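Local coordinates for protein malate oxidoreductase (Thermotoga maritima, PDB 1VL6) that probably catalyses the NAD-dependent oxidative decarboxylation of malate to pyruvate and carbon dioxide, at residues A[195-200]-A[209-214]; A[114-119]-A[126-131]. One frame throughout, in Å; residues are numbered along the deposited sequence.

Contact 1: A[195-200]-A[209-214]; sequences VVVNGI and KFLLDL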
ATOM      1  N   VAL A 195     -19.896  -7.601 -43.940  1.00 61.61           N
ATOM      2  CA  VAL A 195     -19.326  -6.785 -42.920  1.00 62.05           C
ATOM      3  C   VAL A 195     -18.216  -5.936 -43.483  1.00 62.81           C
ATOM      4  O   VAL A 195     -17.254  -6.473 -44.016  1.00 63.88           O
ATOM      5  CB  VAL A 195     -18.696  -7.640 -41.853  1.00 66.90           C
ATOM      6  CG1 VAL A 195     -18.154  -6.729 -40.701  1.00 70.75           C
ATOM      7  CG2 VAL A 195     -19.692  -8.675 -41.334  1.00 66.08           C
ATOM      8  N   VAL A 196     -18.341  -4.609 -43.363  1.00 63.76           N
ATOM      9  CA  VAL A 196     -17.343  -3.703 -43.877  1.00 63.01           C
ATOM     10  C   VAL A 196     -16.437  -3.309 -42.733  1.00 62.35           C
ATOM     11  O   VAL A 196     -16.921  -2.760 -41.763  1.00 64.84           O
ATOM     12  CB  VAL A 196     -17.965  -2.445 -44.464  1.00 62.58           C
ATOM     13  CG1 VAL A 196     -16.874  -1.438 -44.787  1.00 69.90           C
ATOM     14  CG2 VAL A 196     -18.690  -2.755 -45.725  1.00 63.67           C
ATOM     15  N   VAL A 197     -15.132  -3.560 -42.852  1.00 61.35           N
ATOM     16  CA  VAL A 197     -14.172  -3.073 -41.893  1.00 60.58           C
ATOM     17  C   VAL A 197     -13.354  -1.945 -42.508  1.00 61.36           C
ATOM     18  O   VAL A 197     -12.670  -2.160 -43.502  1.00 60.42           O
ATOM     19  CB  VAL A 197     -13.228  -4.169 -41.470  1.00 61.45           C
ATOM     20  CG1 VAL A 197     -12.206  -3.634 -40.405  1.00 63.78           C
ATOM     21  CG2 VAL A 197     -13.995  -5.339 -40.936  1.00 58.51           C
ATOM     22  N   ASN A 198     -13.384  -0.760 -41.901  1.00 61.51           N
ATOM     23  CA  ASN A 198     -12.650   0.376 -42.429  1.00 62.27           C
ATOM     24  C   ASN A 198     -11.520   0.791 -41.512  1.00 64.08           C
ATOM     25  O   ASN A 198     -11.748   1.108 -40.345  1.00 64.18           O
ATOM     26  CB  ASN A 198     -13.566   1.569 -42.601  1.00 63.28           C
ATOM     27  CG  ASN A 198     -12.882   2.744 -43.326  1.00 66.77           C
ATOM     28  OD1 ASN A 198     -12.704   2.690 -44.522  1.00 64.31           O
ATOM     29  ND2 ASN A 198     -12.514   3.810 -42.589  1.00 57.12           N
ATOM     30  N   GLY A 199     -10.308   0.856 -42.070  1.00 65.46           N
ATOM     31  CA  GLY A 199      -9.085   1.245 -41.345  1.00 64.37           C
ATOM     32  C   GLY A 199      -8.321  -0.001 -40.962  1.00 63.96           C
ATOM     33  O   GLY A 199      -8.550  -0.579 -39.898  1.00 64.10           O
ATOM     34  N   ILE A 200      -7.412  -0.418 -41.835  1.00 62.32           N
ATOM     35  CA  ILE A 200      -6.714  -1.701 -41.656  1.00 61.14           C
ATOM     36  C   ILE A 200      -5.338  -1.452 -41.078  1.00 60.92           C
ATOM     37  O   ILE A 200      -4.316  -1.666 -41.722  1.00 60.47           O
ATOM     38  CB  ILE A 200      -6.621  -2.459 -42.992  1.00 61.87           C
ATOM     39  CG1 ILE A 200      -7.989  -2.473 -43.709  1.00 56.45           C
ATOM     40  CG2 ILE A 200      -6.137  -3.890 -42.759  1.00 61.00           C
ATOM     41  CD1 ILE A 200      -8.953  -3.386 -43.067  1.00 55.86           C
ATOM     42  N   LYS A 209      -9.312 -10.777 -39.438  1.00 61.63           N
ATOM     43  CA  LYS A 209      -8.962 -12.179 -39.227  1.00 62.33           C
ATOM     44  C   LYS A 209      -9.854 -12.891 -38.183  1.00 63.16           C
ATOM     45  O   LYS A 209     -10.181 -14.047 -38.349  1.00 64.71           O
ATOM     46  CB  LYS A 209      -7.477 -12.297 -38.829  1.00 59.32           C
ATOM     47  CG  LYS A 209      -6.538 -12.173 -39.999  1.00 60.47           C
ATOM     48  CD  LYS A 209      -5.124 -12.352 -39.558  1.00 66.88           C
ATOM     49  CE  LYS A 209      -4.166 -12.422 -40.725  1.00 70.59           C
ATOM     50  NZ  LYS A 209      -2.829 -12.652 -40.159  1.00 79.40           N
ATOM     51  N   PHE A 210     -10.230 -12.208 -37.110  1.00 63.11           N
ATOM     52  CA  PHE A 210     -11.144 -12.802 -36.133  1.00 63.28           C
ATOM     53  C   PHE A 210     -12.488 -13.050 -36.742  1.00 63.93           C
ATOM     54  O   PHE A 210     -13.055 -14.107 -36.492  1.00 64.94           O
ATOM     55  CB  PHE A 210     -11.348 -11.921 -34.887  1.00 62.44           C
ATOM     56  CG  PHE A 210     -10.361 -12.165 -33.787  1.00 60.29           C
ATOM     57  CD1 PHE A 210      -9.030 -11.834 -33.942  1.00 74.26           C
ATOM     58  CD2 PHE A 210     -10.761 -12.720 -32.595  1.00 70.01           C
ATOM     59  CE1 PHE A 210      -8.122 -12.057 -32.933  1.00 74.58           C
ATOM     60  CE2 PHE A 210      -9.865 -12.920 -31.595  1.00 68.81           C
ATOM     61  CZ  PHE A 210      -8.543 -12.594 -31.762  1.00 68.48           C
ATOM     62  N   LEU A 211     -13.021 -12.085 -37.500  1.00 62.26           N
ATOM     63  CA  LEU A 211     -14.335 -12.294 -38.122  1.00 62.33           C
ATOM     64  C   LEU A 211     -14.296 -13.500 -39.050  1.00 63.09           C
ATOM     65  O   LEU A 211     -15.230 -14.318 -39.066  1.00 61.76           O
ATOM     66  CB  LEU A 211     -14.823 -11.059 -38.873  1.00 61.29           C
ATOM     67  CG  LEU A 211     -15.081  -9.817 -38.013  1.00 64.85           C
ATOM     68  CD1 LEU A 211     -15.296  -8.584 -38.893  1.00 61.69           C
ATOM     69  CD2 LEU A 211     -16.246 -10.018 -37.093  1.00 68.79           C
ATOM     70  N   LEU A 212     -13.210 -13.636 -39.800  1.00 62.77           N
ATOM     71  CA  LEU A 212     -13.115 -14.795 -40.677  1.00 63.29           C
ATOM     72  C   LEU A 212     -13.070 -16.067 -39.870  1.00 62.12           C
ATOM     73  O   LEU A 212     -13.814 -16.935 -40.154  1.00 62.87           O
ATOM     74  CB  LEU A 212     -11.941 -14.715 -41.631  1.00 59.62           C
ATOM     75  CG  LEU A 212     -12.005 -13.557 -42.650  1.00 61.55           C
ATOM     76  CD1 LEU A 212     -10.615 -13.263 -43.268  1.00 55.87           C
ATOM     77  CD2 LEU A 212     -13.054 -13.746 -43.749  1.00 49.53           C
ATOM     78  N   ASP A 213     -12.232 -16.154 -38.858  1.00 63.68           N
ATOM     79  CA  ASP A 213     -12.220 -17.297 -37.943  1.00 66.33           C
ATOM     80  C   ASP A 213     -13.579 -17.619 -37.389  1.00 64.81           C
ATOM     81  O   ASP A 213     -13.882 -18.783 -37.185  1.00 67.08           O
ATOM     82  CB  ASP A 213     -11.434 -16.992 -36.686  1.00 69.24           C
ATOM     83  CG  ASP A 213     -10.036 -17.332 -36.782  1.00 83.87           C
ATOM     84  OD1 ASP A 213      -9.611 -17.817 -37.859  1.00106.13           O
ATOM     85  OD2 ASP A 213      -9.275 -17.112 -35.798  1.00109.24           O
ATOM     86  N   LEU A 214     -14.338 -16.587 -37.030  1.00 62.62           N
ATOM     87  CA  LEU A 214     -15.628 -16.785 -36.396  1.00 62.96           C
ATOM     88  C   LEU A 214     -16.680 -17.338 -37.356  1.00 62.45           C
ATOM     89  O   LEU A 214     -17.598 -18.034 -36.926  1.00 63.11           O
ATOM     90  CB  LEU A 214     -16.123 -15.526 -35.684  1.00 64.28           C
ATOM     91  CG  LEU A 214     -15.436 -15.252 -34.329  1.00 63.81           C
ATOM     92  CD1 LEU A 214     -15.838 -13.902 -33.809  1.00 65.04           C
ATOM     93  CD2 LEU A 214     -15.762 -16.328 -33.322  1.00 59.37           C
TER
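Strand 194-198 runs beside the later turns of helix 202-214, with the CA atoms of Val195 and Leu211 8.8 Å apart. These are the first two elements of a beta-alpha-beta unit completed by strand 218-223, the classic opening of a Rossmann-type nucleotide-binding fold. Between 195-200 and 209-214 the contact comes down to one leucine methyl against two valines two residues apart; Leu212, packed on Val219 of strand 218-223, adds to the seating of the helix on the sheet. Leu211 CD1 meets Val195 CG1 at 3.9 Å, the two side chains reaching toward each other tip to tip. The same methyl lies 4.0 Å from Val197 CG2, where the side chains cross at a slant. The valines share nearly the same first torsion (chi1 -177° and -179°), yet Val195 offers CG1, beside its carbonyl carbon, and Val197 offers CG2, beside its backbone N, which makes the two methyls lean toward each other along the strand. Phe179 of helix 166-186 also packs on Leu211, extending the buried apolar layer. Beyond the strand, Gly199 is the first glycine of a GxGxxG pattern, consistent with a dinucleotide-binding turn, and Ile200 N bonds to Asp223 OD2 at the end of the next strand. In Leu211, CD1 lies anti to CA (chi2 169°), which carries it outward from the helix to the apex of a near-equilateral triangle over the gap between Val195 CG1 and Val197 CG2.

Contact 2: A[114-119]-A[126-131]; sequences ICLSES and SIVKSL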
ATOM      1  N   ILE A 114       7.638   0.357 -19.484  1.00 63.66           N
ATOM      2  CA  ILE A 114       8.885   0.330 -20.147  1.00 63.24           C
ATOM      3  C   ILE A 114       8.766   1.008 -21.496  1.00 62.87           C
ATOM      4  O   ILE A 114       8.348   0.405 -22.486  1.00 64.71           O
ATOM      5  CB  ILE A 114       9.345  -1.088 -20.237  1.00 64.33           C
ATOM      6  CG1 ILE A 114       9.871  -1.495 -18.863  1.00 70.28           C
ATOM      7  CG2 ILE A 114      10.502  -1.225 -21.243  1.00 62.84           C
ATOM      8  CD1 ILE A 114       9.906  -2.951 -18.690  1.00 81.16           C
ATOM      9  N   CYS A 115       9.115   2.287 -21.487  1.00 61.38           N
ATOM     10  CA  CYS A 115       9.006   3.164 -22.603  1.00 59.80           C
ATOM     11  C   CYS A 115      10.403   3.373 -23.176  1.00 62.09           C
ATOM     12  O   CYS A 115      11.308   3.952 -22.521  1.00 63.73           O
ATOM     13  CB  CYS A 115       8.431   4.498 -22.126  1.00 59.67           C
ATOM     14  SG  CYS A 115       6.633   4.521 -21.811  1.00 63.06           S
ATOM     15  N   LEU A 116      10.570   2.940 -24.421  1.00 62.78           N
ATOM     16  CA  LEU A 116      11.871   2.802 -25.047  1.00 61.72           C
ATOM     17  C   LEU A 116      12.166   3.949 -25.974  1.00 62.28           C
ATOM     18  O   LEU A 116      11.289   4.356 -26.739  1.00 65.10           O
ATOM     19  CB  LEU A 116      11.898   1.528 -25.873  1.00 61.10           C
ATOM     20  CG  LEU A 116      11.547   0.324 -25.009  1.00 61.03           C
ATOM     21  CD1 LEU A 116      11.346  -0.909 -25.908  1.00 61.34           C
ATOM     22  CD2 LEU A 116      12.621   0.109 -23.932  1.00 61.33           C
ATOM     23  N   SER A 117      13.400   4.444 -25.948  1.00 61.72           N
ATOM     24  CA  SER A 117      13.813   5.444 -26.935  1.00 63.44           C
ATOM     25  C   SER A 117      14.391   4.807 -28.190  1.00 63.77           C
ATOM     26  O   SER A 117      15.277   5.358 -28.782  1.00 65.77           O
ATOM     27  CB  SER A 117      14.816   6.448 -26.358  1.00 60.88           C
ATOM     28  OG  SER A 117      15.867   5.778 -25.671  1.00 64.77           O
ATOM     29  N   GLU A 118      13.879   3.659 -28.606  1.00 63.91           N
ATOM     30  CA  GLU A 118      14.367   2.996 -29.794  1.00 63.36           C
ATOM     31  C   GLU A 118      13.151   2.590 -30.558  1.00 63.41           C
ATOM     32  O   GLU A 118      12.200   2.074 -29.987  1.00 63.88           O
ATOM     33  CB  GLU A 118      15.216   1.766 -29.429  1.00 64.76           C
ATOM     34  CG  GLU A 118      15.611   0.868 -30.612  1.00 65.36           C
ATOM     35  CD  GLU A 118      16.455   1.592 -31.632  1.00 65.04           C
ATOM     36  OE1 GLU A 118      17.615   1.913 -31.301  1.00 74.30           O
ATOM     37  OE2 GLU A 118      15.953   1.864 -32.755  1.00 70.85           O
ATOM     38  N   SER A 119      13.162   2.824 -31.853  1.00 63.87           N
ATOM     39  CA  SER A 119      11.987   2.546 -32.609  1.00 65.43           C
ATOM     40  C   SER A 119      12.180   1.671 -33.874  1.00 64.68           C
ATOM     41  O   SER A 119      11.175   1.280 -34.486  1.00 62.77           O
ATOM     42  CB  SER A 119      11.280   3.866 -32.876  1.00 64.43           C
ATOM     43  OG  SER A 119      11.977   4.546 -33.885  1.00 74.06           O
ATOM     44  N   SER A 126      14.854  -7.203 -29.948  1.00 59.89           N
ATOM     45  CA  SER A 126      15.915  -7.732 -29.125  1.00 61.76           C
ATOM     46  C   SER A 126      15.922  -7.131 -27.734  1.00 61.65           C
ATOM     47  O   SER A 126      16.364  -7.794 -26.801  1.00 61.49           O
ATOM     48  CB  SER A 126      17.295  -7.598 -29.776  1.00 62.32           C
ATOM     49  OG  SER A 126      17.524  -6.311 -30.273  1.00 69.93           O
ATOM     50  N   ILE A 127      15.467  -5.880 -27.582  1.00 61.49           N
ATOM     51  CA  ILE A 127      15.396  -5.290 -26.250  1.00 60.86           C
ATOM     52  C   ILE A 127      14.359  -6.049 -25.423  1.00 59.42           C
ATOM     53  O   ILE A 127      14.573  -6.439 -24.303  1.00 59.40           O
ATOM     54  CB  ILE A 127      15.076  -3.766 -26.282  1.00 62.24           C
ATOM     55  CG1 ILE A 127      16.213  -2.963 -26.894  1.00 63.48           C
ATOM     56  CG2 ILE A 127      14.870  -3.218 -24.861  1.00 63.28           C
ATOM     57  CD1 ILE A 127      15.751  -1.616 -27.388  1.00 66.36           C
ATOM     58  N   VAL A 128      13.206  -6.279 -25.983  1.00 60.29           N
ATOM     59  CA  VAL A 128      12.184  -6.883 -25.179  1.00 61.55           C
ATOM     60  C   VAL A 128      12.539  -8.335 -24.837  1.00 62.04           C
ATOM     61  O   VAL A 128      12.277  -8.784 -23.716  1.00 63.07           O
ATOM     62  CB  VAL A 128      10.885  -6.758 -25.884  1.00 60.53           C
ATOM     63  CG1 VAL A 128       9.779  -7.451 -25.104  1.00 63.76           C
ATOM     64  CG2 VAL A 128      10.605  -5.279 -26.131  1.00 59.59           C
ATOM     65  N   LYS A 129      13.129  -9.066 -25.782  1.00 62.06           N
ATOM     66  CA  LYS A 129      13.588 -10.432 -25.488  1.00 63.16           C
ATOM     67  C   LYS A 129      14.517 -10.468 -24.300  1.00 61.43           C
ATOM     68  O   LYS A 129      14.451 -11.384 -23.497  1.00 62.04           O
ATOM     69  CB  LYS A 129      14.319 -11.039 -26.663  1.00 62.65           C
ATOM     70  CG  LYS A 129      13.405 -11.669 -27.711  1.00 69.64           C
ATOM     71  CD  LYS A 129      14.083 -11.717 -29.077  1.00 68.41           C
ATOM     72  CE  LYS A 129      15.321 -12.619 -29.122  1.00 62.39           C
ATOM     73  NZ  LYS A 129      14.944 -13.965 -29.673  1.00 61.56           N
ATOM     74  N   SER A 130      15.358  -9.447 -24.188  1.00 60.07           N
ATOM     75  CA  SER A 130      16.361  -9.385 -23.153  1.00 60.93           C
ATOM     76  C   SER A 130      15.742  -9.205 -21.782  1.00 62.74           C
ATOM     77  O   SER A 130      16.399  -9.482 -20.784  1.00 64.39           O
ATOM     78  CB  SER A 130      17.340  -8.243 -23.415  1.00 60.07           C
ATOM     79  OG  SER A 130      16.796  -6.961 -23.129  1.00 59.16           O
ATOM     80  N   LEU A 131      14.486  -8.753 -21.739  1.00 61.54           N
ATOM     81  CA  LEU A 131      13.792  -8.495 -20.498  1.00 60.67           C
ATOM     82  C   LEU A 131      13.077  -9.699 -19.974  1.00 60.84           C
ATOM     83  O   LEU A 131      12.545  -9.637 -18.880  1.00 61.91           O
ATOM     84  CB  LEU A 131      12.756  -7.376 -20.680  1.00 63.77           C
ATOM     85  CG  LEU A 131      13.257  -6.017 -21.191  1.00 64.18           C
ATOM     86  CD1 LEU A 131      12.096  -5.099 -21.368  1.00 63.03           C
ATOM     87  CD2 LEU A 131      14.328  -5.377 -20.281  1.00 61.05           C
TER
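This is a buried, mostly apolar contact of a strand end and the loop after it with the helix that follows: Ile114, Leu116 and Glu118 pack against Ile127, Val128 and Leu131 as the chain leaves strand 110-115 and turns back along helix 121-130. The strand is an outermost one, within this chain, of the four-stranded parallel sheet in the malic enzyme N-terminal domain, where its neighbour is strand 71-76. Alternate residues of 114-119 supply the contact, and the alternation continues past the strand end although the chain is not extended at Ser117. At the strand end, Ile114 CD1 and Leu131 CD1 meet tip to tip at 4.1 Å, and Ile114 CG2 touches the same leucine methyl at 4.2 Å. In the middle, Leu116 and Ile127 lie alongside each other, pointing opposite ways, with Leu116 CD2 4.1 Å from Ile127 CG2. The other methyl, Leu116 CD1, lies farther off, 4.4 Å from Val128 CG2. Glu118 contributes its aliphatic part: CB rests 4.0 Å from Ile127 CD1, and CG is almost as near. Its chain then bends at chi2 (61°), taking the carboxylate to the backbone N of Glu120. Ser130 OG donates to Ile127 O at 2.6 Å, three residues back. A second subunit packs here as well: its Ser130 touches Ile127, and its Leu116 touches Leu131. With no hydrogen bond or salt bridge joining the two segments, their association rests on burial of methyl groups and the methylenes of Glu118, whose carboxylate is met by Glu120 N and, weakly, by Ser119 N, just ahead of the helix, which would probably favour its charged form.

How the contacts relate
Contacts 1 and 2 are two versions of one principle: a strand end, in contact 2 together with the loop after it, and the helix that follows are joined by aliphatic groups, the methylenes of a glutamate among them in contact 2, without a hydrogen bond between them. They follow one another along the chain, contact 2 closing before contact 1 opens, and belong to different parts of the enzyme, the N-terminal and the NAD-binding domains. Their centres lie 30 Å apart and their nearest atoms about 17 Å, so they do not touch. Only contact 1 includes a glycine of the putative dinucleotide-binding turn, whereas contact 2 alone borders another subunit.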